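Local coordinates for protein thermosome subunit (Methanococcoides burtonii, PDB 3AQ1) that probably binds unfolded proteins and uses ATP binding and hydrolysis to help them fold, as a group II chaperonin subunit, at residues G356-G361 and D439-D444. Sequence-based numbering, arbitrary orientation.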
ATOM      1  N   GLY A 356      -1.927  11.252   6.364  1.00 58.61           N
ATOM      2  CA  GLY A 356      -2.077  12.693   6.238  1.00 52.90           C
ATOM      3  C   GLY A 356      -0.777  13.427   6.524  1.00 65.98           C
ATOM      4  O   GLY A 356      -0.715  14.659   6.460  1.00 67.27           O
ATOM      5  N   LYS A 357       0.270  12.662   6.845  1.00 58.90           N
ATOM      6  CA  LYS A 357       1.551  13.224   7.239  1.00 54.29           C
ATOM      7  C   LYS A 357       2.694  12.320   6.800  1.00 58.74           C
ATOM      8  O   LYS A 357       2.537  11.098   6.715  1.00 69.16           O
ATOM      9  CB  LYS A 357       1.595  13.438   8.755  1.00 59.64           C
ATOM     10  CG  LYS A 357       0.221  13.750   9.367  1.00 69.58           C
ATOM     11  CD  LYS A 357       0.304  14.648  10.593  1.00 78.63           C
ATOM     12  CE  LYS A 357      -0.993  14.629  11.389  1.00 85.08           C
ATOM     13  NZ  LYS A 357      -1.227  13.301  12.034  1.00 86.28           N
ATOM     14  N   VAL A 358       3.836  12.928   6.491  1.00 50.35           N
ATOM     15  CA  VAL A 358       5.056  12.169   6.262  1.00 49.77           C
ATOM     16  C   VAL A 358       6.177  12.728   7.116  1.00 57.23           C
ATOM     17  O   VAL A 358       6.147  13.896   7.518  1.00 56.03           O
ATOM     18  CB  VAL A 358       5.522  12.222   4.809  1.00 46.11           C
ATOM     19  CG1 VAL A 358       4.403  11.842   3.888  1.00 47.32           C
ATOM     20  CG2 VAL A 358       6.028  13.609   4.485  1.00 53.52           C
ATOM     21  N   VAL A 359       7.157  11.869   7.384  1.00 60.33           N
ATOM     22  CA  VAL A 359       8.382  12.231   8.081  1.00 59.94           C
ATOM     23  C   VAL A 359       9.478  12.221   7.035  1.00 58.03           C
ATOM     24  O   VAL A 359       9.353  11.530   6.030  1.00 59.31           O
ATOM     25  CB  VAL A 359       8.734  11.175   9.146  1.00 61.01           C
ATOM     26  CG1 VAL A 359      10.014  11.534   9.854  1.00 67.82           C
ATOM     27  CG2 VAL A 359       7.615  11.044  10.142  1.00 66.35           C
ATOM     28  N   VAL A 360      10.544  12.982   7.240  1.00 55.07           N
ATOM     29  CA  VAL A 360      11.704  12.830   6.374  1.00 52.07           C
ATOM     30  C   VAL A 360      12.749  12.007   7.087  1.00 49.40           C
ATOM     31  O   VAL A 360      12.710  11.894   8.308  1.00 54.58           O
ATOM     32  CB  VAL A 360      12.287  14.163   5.941  1.00 51.01           C
ATOM     33  CG1 VAL A 360      11.470  14.704   4.791  1.00 44.49           C
ATOM     34  CG2 VAL A 360      12.310  15.134   7.117  1.00 51.60           C
ATOM     35  N   GLY A 361      13.683  11.445   6.321  1.00 47.87           N
ATOM     36  CA  GLY A 361      14.584  10.427   6.832  1.00 48.05           C
ATOM     37  C   GLY A 361      15.972  10.911   7.198  1.00 55.08           C
ATOM     38  O   GLY A 361      16.159  12.071   7.568  1.00 60.42           O
ATOM     39  N   ASP A 439      18.886  18.988   3.627  1.00 63.93           N
ATOM     40  CA  ASP A 439      17.418  18.976   3.754  1.00 65.55           C
ATOM     41  C   ASP A 439      16.827  17.688   3.158  1.00 62.09           C
ATOM     42  O   ASP A 439      16.691  17.560   1.942  1.00 63.06           O
ATOM     43  CB  ASP A 439      16.805  20.214   3.084  1.00 73.94           C
ATOM     44  CG  ASP A 439      15.347  20.431   3.465  1.00 76.01           C
ATOM     45  OD1 ASP A 439      14.561  19.467   3.389  1.00 74.17           O
ATOM     46  OD2 ASP A 439      14.986  21.570   3.841  1.00 78.34           O
ATOM     47  N   MET A 440      16.486  16.733   4.016  1.00 51.26           N
ATOM     48  CA  MET A 440      16.104  15.408   3.546  1.00 53.12           C
ATOM     49  C   MET A 440      14.819  15.405   2.716  1.00 62.95           C
ATOM     50  O   MET A 440      14.569  14.464   1.953  1.00 65.00           O
ATOM     51  CB  MET A 440      16.003  14.428   4.715  1.00 56.17           C
ATOM     52  CG  MET A 440      17.352  14.046   5.327  1.00 29.26           C
ATOM     53  SD  MET A 440      18.324  12.863   4.393  1.00 66.75           S
ATOM     54  CE  MET A 440      19.333  13.929   3.391  1.00 46.01           C
ATOM     55  N   TRP A 441      14.009  16.451   2.868  1.00 57.11           N
ATOM     56  CA  TRP A 441      12.857  16.640   2.004  1.00 57.01           C
ATOM     57  C   TRP A 441      13.310  17.044   0.591  1.00 64.29           C
ATOM     58  O   TRP A 441      12.965  16.390  -0.386  1.00 70.20           O
ATOM     59  CB  TRP A 441      11.893  17.675   2.586  1.00 65.01           C
ATOM     60  CG  TRP A 441      10.737  17.984   1.664  1.00 69.36           C
ATOM     61  CD1 TRP A 441      10.634  19.040   0.807  1.00 68.52           C
ATOM     62  CD2 TRP A 441       9.541  17.211   1.493  1.00 62.39           C
ATOM     63  NE1 TRP A 441       9.448  18.978   0.122  1.00 65.84           N
ATOM     64  CE2 TRP A 441       8.759  17.865   0.521  1.00 63.97           C
ATOM     65  CE3 TRP A 441       9.057  16.033   2.068  1.00 53.01           C
ATOM     66  CZ2 TRP A 441       7.517  17.382   0.113  1.00 66.61           C
ATOM     67  CZ3 TRP A 441       7.835  15.550   1.661  1.00 51.68           C
ATOM     68  CH2 TRP A 441       7.072  16.225   0.691  1.00 63.77           C
ATOM     69  N   GLU A 442      14.088  18.115   0.484  1.00 64.21           N
ATOM     70  CA  GLU A 442      14.665  18.491  -0.801  1.00 70.41           C
ATOM     71  C   GLU A 442      15.352  17.306  -1.479  1.00 74.80           C
ATOM     72  O   GLU A 442      15.503  17.293  -2.700  1.00 76.22           O
ATOM     73  CB  GLU A 442      15.661  19.643  -0.637  1.00 77.93           C
ATOM     74  CG  GLU A 442      15.016  20.976  -0.335  1.00 90.90           C
ATOM     75  CD  GLU A 442      13.975  21.342  -1.370  1.00107.50           C
ATOM     76  OE1 GLU A 442      12.793  21.493  -0.987  1.00114.72           O
ATOM     77  OE2 GLU A 442      14.334  21.462  -2.566  1.00107.74           O
ATOM     78  N   ASN A 443      15.757  16.314  -0.687  1.00 71.48           N
ATOM     79  CA  ASN A 443      16.528  15.182  -1.199  1.00 69.40           C
ATOM     80  C   ASN A 443      15.762  13.862  -1.283  1.00 69.18           C
ATOM     81  O   ASN A 443      16.359  12.784  -1.369  1.00 65.06           O
ATOM     82  CB  ASN A 443      17.816  15.000  -0.396  1.00 76.79           C
ATOM     83  CG  ASN A 443      18.983  15.773  -0.984  1.00 88.54           C
ATOM     84  OD1 ASN A 443      19.586  15.345  -1.969  1.00 97.28           O
ATOM     85  ND2 ASN A 443      19.310  16.918  -0.382  1.00 87.27           N
ATOM     86  N   ASP A 444      14.436  13.959  -1.252  1.00 73.91           N
ATOM     87  CA  ASP A 444      13.555  12.830  -1.555  1.00 60.83           C
ATOM     88  C   ASP A 444      13.819  11.597  -0.687  1.00 60.84           C
ATOM     89  O   ASP A 444      13.800  10.458  -1.167  1.00 65.98           O
ATOM     90  CB  ASP A 444      13.650  12.487  -3.041  1.00 53.43           C
ATOM     91  CG  ASP A 444      13.293  13.670  -3.930  1.00 70.50           C
ATOM     92  OD1 ASP A 444      12.395  14.453  -3.539  1.00 73.67           O
ATOM     93  OD2 ASP A 444      13.908  13.820  -5.015  1.00 73.13           O
TER
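Trp441 has CG anti to its backbone N and beside its carbonyl carbon (chi1 175°), while Val360 CG1, anti to its own carbonyl carbon and beside the backbone N, lies against Trp441 CB and the ring edge at CE3. This methyl is 3.7 Å from Trp441 CB and in the plane of the indole. The same Val360 CG1 comes within 3.6 Å of Trp441 N. Two residues back on the same side of the strand, Val358 crosses the indole at about a right angle, its CG2 3.9 Å from Trp441 CZ3. Met440 meets the end of the strand, its CB 3.9 Å from Val360 CB and its CG against the carbonyl O of Gly361, beyond which the thioether bends away. No hydrogen bond joins the two segments, and the contact is mainly apolar. Within the loop, Asp439 OD1 accepts from Glu442 N (3.2 Å, 166°) from above the carboxylate plane. Ile94 and Ile446 add to the valine and indole packing, and Lys106 makes a cation-pi contact with Trp441. The loop, which contains this Asx motif and a type I turn from Trp441 to Asp444, thus packs against strand 357-360, the middle strand of the small antiparallel sheet 94-95, 357-360 and 446-448; the sheet draws on N- and C-terminal parts of the chain, consistent with the equatorial domain of group II chaperonins.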